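Local coordinates for protein acetamidase (Bacillus halodurans, PDB 2II1) that probably hydrolyses carbon-nitrogen bonds in linear amides, other than peptide bonds, and binds calcium ions, at residues 40-45 / 50-55; 137-142 / 150-155; 167-172 / 176-181. All coordinates share one frame; numbering follows the deposited sequence.

Contact 1 (40-45 / 50-55); sequences DQITNE and TSIDFN
Gln41 and Ile52 mark the closest approach of the two loop segments, with their CA atoms 6.5 Å apart. Both arms belong to the long connection between strands 28-34 and 60-67. They are joined by one side chain reaching the other's backbone, and by packing. Gln41 leaves CB with CG anti to the carbonyl carbon (chi1 -70°) and then runs extended (chi2 -177°), which carries the amide to the backbone of Asp53. There Gln41 OE1 accepts from Asp53 N at 2.9 Å, the donor lying somewhat out of the Gln41 carbonyl plane. Gln41 NE2 donates to Asp53 O at 3.1 Å in a nearly straight bond (177°), and that oxygen lies in the plane of the amide. Gln41 NE2 also donates to Phe38 O. Beside this polar pair, Ile52 CB sits 3.4 Å from Gln41 OE1. Ile52 CG2 packs on Ile42 CG1 at 3.9 Å, the two side chains crossing at about a right angle. Ile42 also touches Val89, Thr91 and Thr108 of two nearby strands. Asp53 OD1 accepts from Asn55 N, an Asx turn. With an alanine here instead of Gln41, Asp53 N and Asp53 O would probably lose these partners, leaving mainly the isoleucine packing between the segments. One side-chain amide thus reads both the N-H and the C=O of a single residue, which fixes its own rotation and joins the arms.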
loop_
_atom_site.group_PDB
_atom_site.type_symbol
_atom_site.label_atom_id
_atom_site.label_comp_id
_atom_site.label_asym_id
_atom_site.label_seq_id
_atom_site.Cartn_x
_atom_site.Cartn_y
_atom_site.Cartn_z
ATOM N N ASP A 40 4.715 0.817 29.439
ATOM C CA ASP A 40 6.067 0.486 29.916
ATOM C C ASP A 40 6.118 -0.792 30.819
ATOM O O ASP A 40 7.058 -0.995 31.625
ATOM C CB ASP A 40 6.695 1.734 30.590
ATOM C CG ASP A 40 6.693 2.985 29.677
ATOM O OD1 ASP A 40 6.775 2.872 28.431
ATOM O OD2 ASP A 40 6.626 4.110 30.215
ATOM N N GLN A 41 5.111 -1.661 30.653
ATOM C CA GLN A 41 4.957 -2.850 31.490
ATOM C C GLN A 41 5.916 -3.980 31.148
ATOM O O GLN A 41 6.270 -4.775 32.021
ATOM C CB GLN A 41 3.530 -3.377 31.411
ATOM C CG GLN A 41 2.539 -2.465 32.097
ATOM C CD GLN A 41 1.154 -3.028 32.081
ATOM O OE1 GLN A 41 0.848 -3.905 32.872
ATOM N NE2 GLN A 41 0.317 -2.550 31.167
ATOM N N ILE A 42 6.312 -4.073 29.879
ATOM C CA ILE A 42 7.239 -5.098 29.441
ATOM C C ILE A 42 8.662 -4.531 29.420
ATOM O O ILE A 42 8.983 -3.657 28.617
ATOM C CB ILE A 42 6.841 -5.660 28.058
ATOM C CG1 ILE A 42 5.327 -5.951 28.029
ATOM C CG2 ILE A 42 7.645 -6.919 27.744
ATOM C CD1 ILE A 42 4.851 -6.812 26.884
ATOM N N THR A 43 9.500 -5.034 30.327
ATOM C CA THR A 43 10.904 -4.613 30.452
ATOM C C THR A 43 11.916 -5.759 30.260
ATOM O O THR A 43 13.129 -5.539 30.312
ATOM C CB THR A 43 11.127 -4.077 31.862
ATOM O OG1 THR A 43 10.827 -5.125 32.785
ATOM C CG2 THR A 43 10.212 -2.870 32.147
ATOM N N ASN A 44 11.411 -6.966 30.033
ATOM C CA ASN A 44 12.203 -8.194 30.047
ATOM C C ASN A 44 11.631 -9.219 29.049
ATOM O O ASN A 44 10.419 -9.330 28.913
ATOM C CB ASN A 44 12.259 -8.729 31.489
ATOM C CG ASN A 44 12.073 -10.229 31.589
ATOM O OD1 ASN A 44 10.979 -10.700 31.896
ATOM N ND2 ASN A 44 13.148 -10.990 31.358
ATOM N N GLU A 45 12.504 -9.967 28.366
ATOM C CA GLU A 45 12.096 -10.832 27.233
ATOM C C GLU A 45 11.391 -12.161 27.627
ATOM O O GLU A 45 10.848 -12.866 26.769
ATOM C CB GLU A 45 13.305 -11.118 26.333
ATOM C CG GLU A 45 13.838 -9.901 25.545
ATOM C CD GLU A 45 14.848 -10.289 24.457
ATOM O OE1 GLU A 45 15.469 -11.366 24.592
ATOM O OE2 GLU A 45 15.039 -9.532 23.471
ATOM N N THR A 50 0.500 -11.720 27.709
ATOM C CA THR A 50 -0.639 -12.096 28.521
ATOM C C THR A 50 -0.400 -12.001 30.036
ATOM O O THR A 50 -1.281 -12.377 30.801
ATOM C CB THR A 50 -1.093 -13.538 28.161
ATOM O OG1 THR A 50 -2.299 -13.848 28.856
ATOM C CG2 THR A 50 -0.019 -14.559 28.519
ATOM N N SER A 51 0.765 -11.505 30.468
ATOM C CA SER A 51 1.073 -11.297 31.897
ATOM C C SER A 51 0.907 -9.834 32.369
ATOM O O SER A 51 1.064 -9.538 33.563
ATOM C CB SER A 51 2.496 -11.799 32.218
ATOM O OG SER A 51 3.503 -10.874 31.801
ATOM N N ILE A 52 0.574 -8.926 31.447
ATOM C CA ILE A 52 0.439 -7.510 31.791
ATOM C C ILE A 52 -1.018 -7.098 31.971
ATOM O O ILE A 52 -1.943 -7.845 31.644
ATOM C CB ILE A 52 1.138 -6.590 30.753
ATOM C CG1 ILE A 52 0.291 -6.442 29.488
ATOM C CG2 ILE A 52 2.552 -7.103 30.467
ATOM C CD1 ILE A 52 0.982 -5.751 28.361
ATOM N N ASP A 53 -1.194 -5.894 32.507
ATOM C CA ASP A 53 -2.512 -5.314 32.780
ATOM C C ASP A 53 -3.073 -4.674 31.508
ATOM O O ASP A 53 -2.612 -3.598 31.065
ATOM C CB ASP A 53 -2.412 -4.277 33.904
ATOM C CG ASP A 53 -3.744 -3.615 34.223
ATOM O OD1 ASP A 53 -4.729 -3.839 33.494
ATOM O OD2 ASP A 53 -3.807 -2.860 35.215
ATOM N N PHE A 54 -4.073 -5.334 30.930
ATOM C CA PHE A 54 -4.627 -4.901 29.648
ATOM C C PHE A 54 -5.545 -3.671 29.685
ATOM O O PHE A 54 -5.778 -3.052 28.650
ATOM C CB PHE A 54 -5.292 -6.067 28.925
ATOM C CG PHE A 54 -4.391 -6.712 27.923
ATOM C CD1 PHE A 54 -4.285 -6.184 26.636
ATOM C CD2 PHE A 54 -3.613 -7.811 28.273
ATOM C CE1 PHE A 54 -3.441 -6.763 25.699
ATOM C CE2 PHE A 54 -2.767 -8.401 27.349
ATOM C CZ PHE A 54 -2.678 -7.877 26.056
ATOM N N ASN A 55 -6.039 -3.313 30.862
ATOM C CA ASN A 55 -6.709 -2.025 31.040
ATOM C C ASN A 55 -5.727 -0.844 31.064
ATOM O O ASN A 55 -6.117 0.284 31.386
ATOM C CB ASN A 55 -7.529 -2.032 32.327
ATOM C CG ASN A 55 -8.869 -2.718 32.155
ATOM O OD1 ASN A 55 -9.621 -2.416 31.220
ATOM N ND2 ASN A 55 -9.180 -3.634 33.061
#

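Contact 2 (137-142 / 150-155); sequences TAPPGE and GPHGGN. With CA (calcium ion), chain E.
His152 meets Thr137 through backbone and ring alike. Thr137 N donates to His152 O at 3.0 Å, and the bond is fairly straight (161°). The side chain of His152 turns toward the other segment, with CG between its backbone N and carbonyl carbon (chi1 66°). His152 CB is 3.2 Å from Thr137 O. His152 CG is 3.5 Å, and His152 CD2 3.3 Å, from Thr137 O, so this oxygen lies at the ring edge, near the ring plane. Pro139 CG lies over one face of the His152 ring, 4.2 Å above the plane and near its rim. On the other branch from CG, ND1 is buried with no polar partner in the model. NE2, at the far side of the ring, lies close to Gly154. A CB on Gly154 would be crowded by NE2, and the backbone angles there also suit a residue without one. Thr137 O is likewise buried without a hydrogen bond; the carbons CB, CG and CD2 of His152 lie against it. Thr137 OG1 is bonded to Pro170 O. The turn from Gly150 to Gly153 is a type I beta turn, closed by hydrogen bonds at both ends. The segment goes on to Asn155, whose OD1 binds a calcium ion at 2.3 Å. Two waters also bind it, as do Asp157 and Asp182. Asn155 ND2 donates to one of those waters and to Gly147 O. His152 and Pro139 both lie against Ile144 of strand 144-145 and Met14 of strand 13-14, while Gly154 bonds through its backbone to Ile135 of strand 131-136.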
loop_
_atom_site.group_PDB
_atom_site.type_symbol
_atom_site.label_atom_id
_atom_site.label_comp_id
_atom_site.label_asym_id
_atom_site.label_seq_id
_atom_site.Cartn_x
_atom_site.Cartn_y
_atom_site.Cartn_z
ATOM N N THR A 137 -8.357 13.437 18.274
ATOM C CA THR A 137 -9.203 14.384 19.010
ATOM C C THR A 137 -10.436 13.626 19.548
ATOM O O THR A 137 -10.648 12.451 19.220
ATOM C CB THR A 137 -9.610 15.567 18.093
ATOM O OG1 THR A 137 -10.318 15.086 16.942
ATOM C CG2 THR A 137 -8.357 16.350 17.641
ATOM N N ALA A 138 -11.225 14.291 20.392
ATOM C CA ALA A 138 -12.395 13.667 20.998
ATOM C C ALA A 138 -13.549 13.548 20.001
ATOM O O ALA A 138 -13.907 14.540 19.333
ATOM C CB ALA A 138 -12.861 14.469 22.237
ATOM N N PRO A 139 -14.180 12.351 19.927
ATOM C CA PRO A 139 -15.339 12.196 19.034
ATOM C C PRO A 139 -16.528 12.932 19.635
ATOM O O PRO A 139 -16.550 13.124 20.848
ATOM C CB PRO A 139 -15.571 10.671 18.984
ATOM C CG PRO A 139 -14.497 10.038 19.833
ATOM C CD PRO A 139 -13.881 11.112 20.673
ATOM N N PRO A 140 -17.501 13.366 18.800
ATOM C CA PRO A 140 -18.631 14.093 19.374
ATOM C C PRO A 140 -19.571 13.194 20.170
ATOM O O PRO A 140 -20.247 13.670 21.097
ATOM C CB PRO A 140 -19.344 14.694 18.144
ATOM C CG PRO A 140 -18.956 13.859 17.013
ATOM C CD PRO A 140 -17.623 13.223 17.339
ATOM N N GLY A 141 -19.604 11.908 19.825
ATOM C CA GLY A 141 -20.563 10.977 20.423
ATOM C C GLY A 141 -19.987 10.211 21.592
ATOM O O GLY A 141 -19.352 10.799 22.461
ATOM N N GLU A 142 -20.206 8.894 21.602
ATOM C CA GLU A 142 -19.651 8.005 22.631
ATOM C C GLU A 142 -18.112 7.919 22.526
ATOM O O GLU A 142 -17.553 8.043 21.442
ATOM C CB GLU A 142 -20.251 6.589 22.539
ATOM C CG GLU A 142 -21.793 6.498 22.655
ATOM C CD GLU A 142 -22.348 6.838 24.048
ATOM O OE1 GLU A 142 -21.557 7.095 24.979
ATOM O OE2 GLU A 142 -23.597 6.836 24.216
ATOM N N GLY A 150 -10.695 6.035 13.935
ATOM C CA GLY A 150 -11.973 6.547 13.449
ATOM C C GLY A 150 -11.757 7.904 12.771
ATOM O O GLY A 150 -10.606 8.291 12.514
ATOM N N PRO A 151 -12.855 8.631 12.466
ATOM C CA PRO A 151 -12.695 9.947 11.848
ATOM C C PRO A 151 -11.855 10.939 12.695
ATOM O O PRO A 151 -11.279 11.881 12.152
ATOM C CB PRO A 151 -14.136 10.438 11.677
ATOM C CG PRO A 151 -15.017 9.201 11.762
ATOM C CD PRO A 151 -14.270 8.272 12.689
ATOM N N HIS A 152 -11.849 10.734 14.017
ATOM C CA HIS A 152 -11.125 11.561 14.999
ATOM C C HIS A 152 -9.629 11.267 15.059
ATOM O O HIS A 152 -8.876 11.980 15.739
ATOM C CB HIS A 152 -11.702 11.308 16.416
ATOM C CG HIS A 152 -11.465 9.912 16.922
ATOM N ND1 HIS A 152 -12.048 8.812 16.338
ATOM C CD2 HIS A 152 -10.684 9.434 17.922
ATOM C CE1 HIS A 152 -11.627 7.713 16.945
ATOM N NE2 HIS A 152 -10.797 8.061 17.908
ATOM N N GLY A 153 -9.202 10.204 14.379
ATOM C CA GLY A 153 -7.816 9.704 14.449
ATOM C C GLY A 153 -7.792 8.448 15.310
ATOM O O GLY A 153 -8.470 7.465 15.001
ATOM N N GLY A 154 -7.034 8.499 16.400
ATOM C CA GLY A 154 -6.821 7.342 17.250
ATOM C C GLY A 154 -5.719 6.429 16.715
ATOM O O GLY A 154 -4.717 6.918 16.185
ATOM N N ASN A 155 -5.943 5.116 16.798
ATOM C CA ASN A 155 -4.935 4.092 16.500
ATOM C C ASN A 155 -4.741 3.878 14.982
ATOM O O ASN A 155 -5.170 2.871 14.403
ATOM C CB ASN A 155 -5.313 2.808 17.207
ATOM C CG ASN A 155 -4.153 1.886 17.401
ATOM O OD1 ASN A 155 -2.982 2.240 17.156
ATOM N ND2 ASN A 155 -4.459 0.676 17.821
HETATM CA CA CA E . -0.940 1.126 17.424
HETATM O O HOH W 1 -2.103 -0.907 17.392
HETATM O O HOH W 2 1.038 -0.306 17.683
#

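Contact 3 (167-172 / 176-181); sequences VYLPVE and ALLALG
Leu169 and Leu178 touch through their CD1 methyls at 3.8 Å, and the two side chains cross at about a right angle. Leu178 has CG anti to its backbone N (chi1 -178°), which swings its end toward Leu169. A second apolar pair lies nearer the turn, where Val171 CG2 rests on Ala176 CB at 3.9 Å. Val171 CG1 leans toward the backbone of the same alanine, 4.0 Å from Ala176 N. This is also where the two segments come closest, with the CA atoms of Val171 and Ala176 4.7 Å apart. All four of these residues are buried.

The connection is short, but the two strands do not pair as a beta hairpin. Strand 166-170 belongs to one mixed sheet, where Leu169 bonds through its backbone to Leu75 of strand 74-84. Strand 176-184 enters another sheet, next to strands 131-136 and 60-67. The chain thus passes from sheet to sheet, and the leucine pair packs between them. Ile135 of strand 131-136 touches both leucines, and Ile77 of strand 74-84 meets Leu178.

The polar link between the segments goes through water. One molecule accepts from Glu172 N at 2.7 Å and donates to Ala176 O at 3.0 Å, bridging the two ends of the turn. The carboxylate of Glu172 points elsewhere, and its OE2 forms a salt bridge with Arg213.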
loop_
_atom_site.group_PDB
_atom_site.type_symbol
_atom_site.label_atom_id
_atom_site.label_comp_id
_atom_site.label_asym_id
_atom_site.label_seq_id
_atom_site.Cartn_x
_atom_site.Cartn_y
_atom_site.Cartn_z
ATOM N N VAL A 167 -0.210 16.915 10.257
ATOM C CA VAL A 167 -1.363 16.056 10.444
ATOM C C VAL A 167 -2.577 16.956 10.557
ATOM O O VAL A 167 -2.517 17.993 11.213
ATOM C CB VAL A 167 -1.262 15.263 11.771
ATOM C CG1 VAL A 167 -2.431 14.268 11.888
ATOM C CG2 VAL A 167 0.037 14.551 11.851
ATOM N N TYR A 168 -3.681 16.566 9.945
ATOM C CA TYR A 168 -4.945 17.306 10.103
ATOM C C TYR A 168 -6.034 16.434 10.740
ATOM O O TYR A 168 -6.364 15.408 10.194
ATOM C CB TYR A 168 -5.438 17.818 8.753
ATOM C CG TYR A 168 -4.437 18.681 7.991
ATOM C CD1 TYR A 168 -3.513 18.105 7.132
ATOM C CD2 TYR A 168 -4.449 20.062 8.110
ATOM C CE1 TYR A 168 -2.599 18.879 6.423
ATOM C CE2 TYR A 168 -3.528 20.852 7.402
ATOM C CZ TYR A 168 -2.612 20.241 6.564
ATOM O OH TYR A 168 -1.712 20.997 5.855
ATOM N N LEU A 169 -6.564 16.860 11.902
ATOM C CA LEU A 169 -7.653 16.160 12.632
ATOM C C LEU A 169 -8.883 17.064 12.817
ATOM O O LEU A 169 -8.738 18.278 12.832
ATOM C CB LEU A 169 -7.184 15.722 14.018
ATOM C CG LEU A 169 -6.095 14.657 14.059
ATOM C CD1 LEU A 169 -5.652 14.456 15.502
ATOM C CD2 LEU A 169 -6.606 13.360 13.387
ATOM N N PRO A 170 -10.093 16.471 12.971
ATOM C CA PRO A 170 -11.291 17.281 13.155
ATOM C C PRO A 170 -11.358 17.860 14.568
ATOM O O PRO A 170 -10.838 17.269 15.522
ATOM C CB PRO A 170 -12.422 16.280 12.931
ATOM C CG PRO A 170 -11.831 14.995 13.399
ATOM C CD PRO A 170 -10.410 15.030 13.013
ATOM N N VAL A 171 -11.962 19.026 14.683
ATOM C CA VAL A 171 -12.417 19.538 15.970
ATOM C C VAL A 171 -13.913 19.297 15.998
ATOM O O VAL A 171 -14.666 19.933 15.252
ATOM C CB VAL A 171 -12.139 21.050 16.103
ATOM C CG1 VAL A 171 -12.779 21.644 17.400
ATOM C CG2 VAL A 171 -10.674 21.286 16.097
ATOM N N GLU A 172 -14.348 18.358 16.841
ATOM C CA GLU A 172 -15.759 17.999 16.948
ATOM C C GLU A 172 -16.370 18.416 18.290
ATOM O O GLU A 172 -17.580 18.433 18.420
ATOM C CB GLU A 172 -15.941 16.508 16.737
ATOM C CG GLU A 172 -15.502 16.002 15.367
ATOM C CD GLU A 172 -16.281 16.618 14.198
ATOM O OE1 GLU A 172 -17.331 17.247 14.409
ATOM O OE2 GLU A 172 -15.845 16.462 13.048
ATOM N N ALA A 176 -11.103 20.835 20.948
ATOM C CA ALA A 176 -10.523 19.647 20.233
ATOM C C ALA A 176 -10.246 18.447 21.142
ATOM O O ALA A 176 -10.765 17.360 20.896
ATOM C CB ALA A 176 -9.257 20.024 19.459
ATOM N N LEU A 177 -9.409 18.675 22.159
ATOM C CA LEU A 177 -8.944 17.658 23.121
ATOM C C LEU A 177 -8.068 16.616 22.447
ATOM O O LEU A 177 -8.494 15.479 22.203
ATOM C CB LEU A 177 -10.087 16.999 23.882
ATOM C CG LEU A 177 -11.020 17.971 24.618
ATOM C CD1 LEU A 177 -12.150 17.175 25.186
ATOM C CD2 LEU A 177 -10.316 18.762 25.690
ATOM N N LEU A 178 -6.836 17.044 22.176
ATOM C CA LEU A 178 -5.811 16.277 21.459
ATOM C C LEU A 178 -5.017 15.413 22.450
ATOM O O LEU A 178 -4.684 15.858 23.520
ATOM C CB LEU A 178 -4.831 17.224 20.727
ATOM C CG LEU A 178 -3.710 16.641 19.871
ATOM C CD1 LEU A 178 -4.218 15.722 18.751
ATOM C CD2 LEU A 178 -2.834 17.747 19.265
ATOM N N ALA A 179 -4.747 14.175 22.063
ATOM C CA ALA A 179 -4.022 13.213 22.889
ATOM C C ALA A 179 -3.161 12.399 21.919
ATOM O O ALA A 179 -3.548 12.209 20.770
ATOM C CB ALA A 179 -5.022 12.289 23.648
ATOM N N LEU A 180 -1.985 11.965 22.345
ATOM C CA LEU A 180 -1.149 11.173 21.457
ATOM C C LEU A 180 -0.266 10.232 22.226
ATOM O O LEU A 180 -0.055 10.394 23.422
ATOM C CB LEU A 180 -0.339 12.039 20.488
ATOM C CG LEU A 180 0.877 12.811 20.993
ATOM C CD1 LEU A 180 2.060 11.879 21.323
ATOM C CD2 LEU A 180 1.241 13.840 19.959
ATOM N N GLY A 181 0.226 9.230 21.521
ATOM C CA GLY A 181 0.909 8.135 22.163
ATOM C C GLY A 181 1.429 7.142 21.158
ATOM O O GLY A 181 1.470 7.407 19.953
HETATM O O HOH W 3 -12.901 17.229 18.859
#

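How the contacts relate
Going from the N terminus, contact 1 comes first and closes a short loop within the connection from strand 28-34 to strand 60-67. Contact 2 follows, closing the excursion that leaves strand 131-136 and returns along strand 153-155. Contact 3 closes the short turn between strands 166-170 and 176-184. The three lie in series along the chain; none nests in or crosses another. Contact 1 stands apart, its centre about 26 Å from that of contact 2 and about 28 Å from that of contact 3. Contacts 2 and 3 touch: Ala138 N probably bonds to Ala176 O at 3.1 Å, and Pro151 O packs against Pro170 CD. Together they tie the loop after strand 131-136 to the crossing between two sheets.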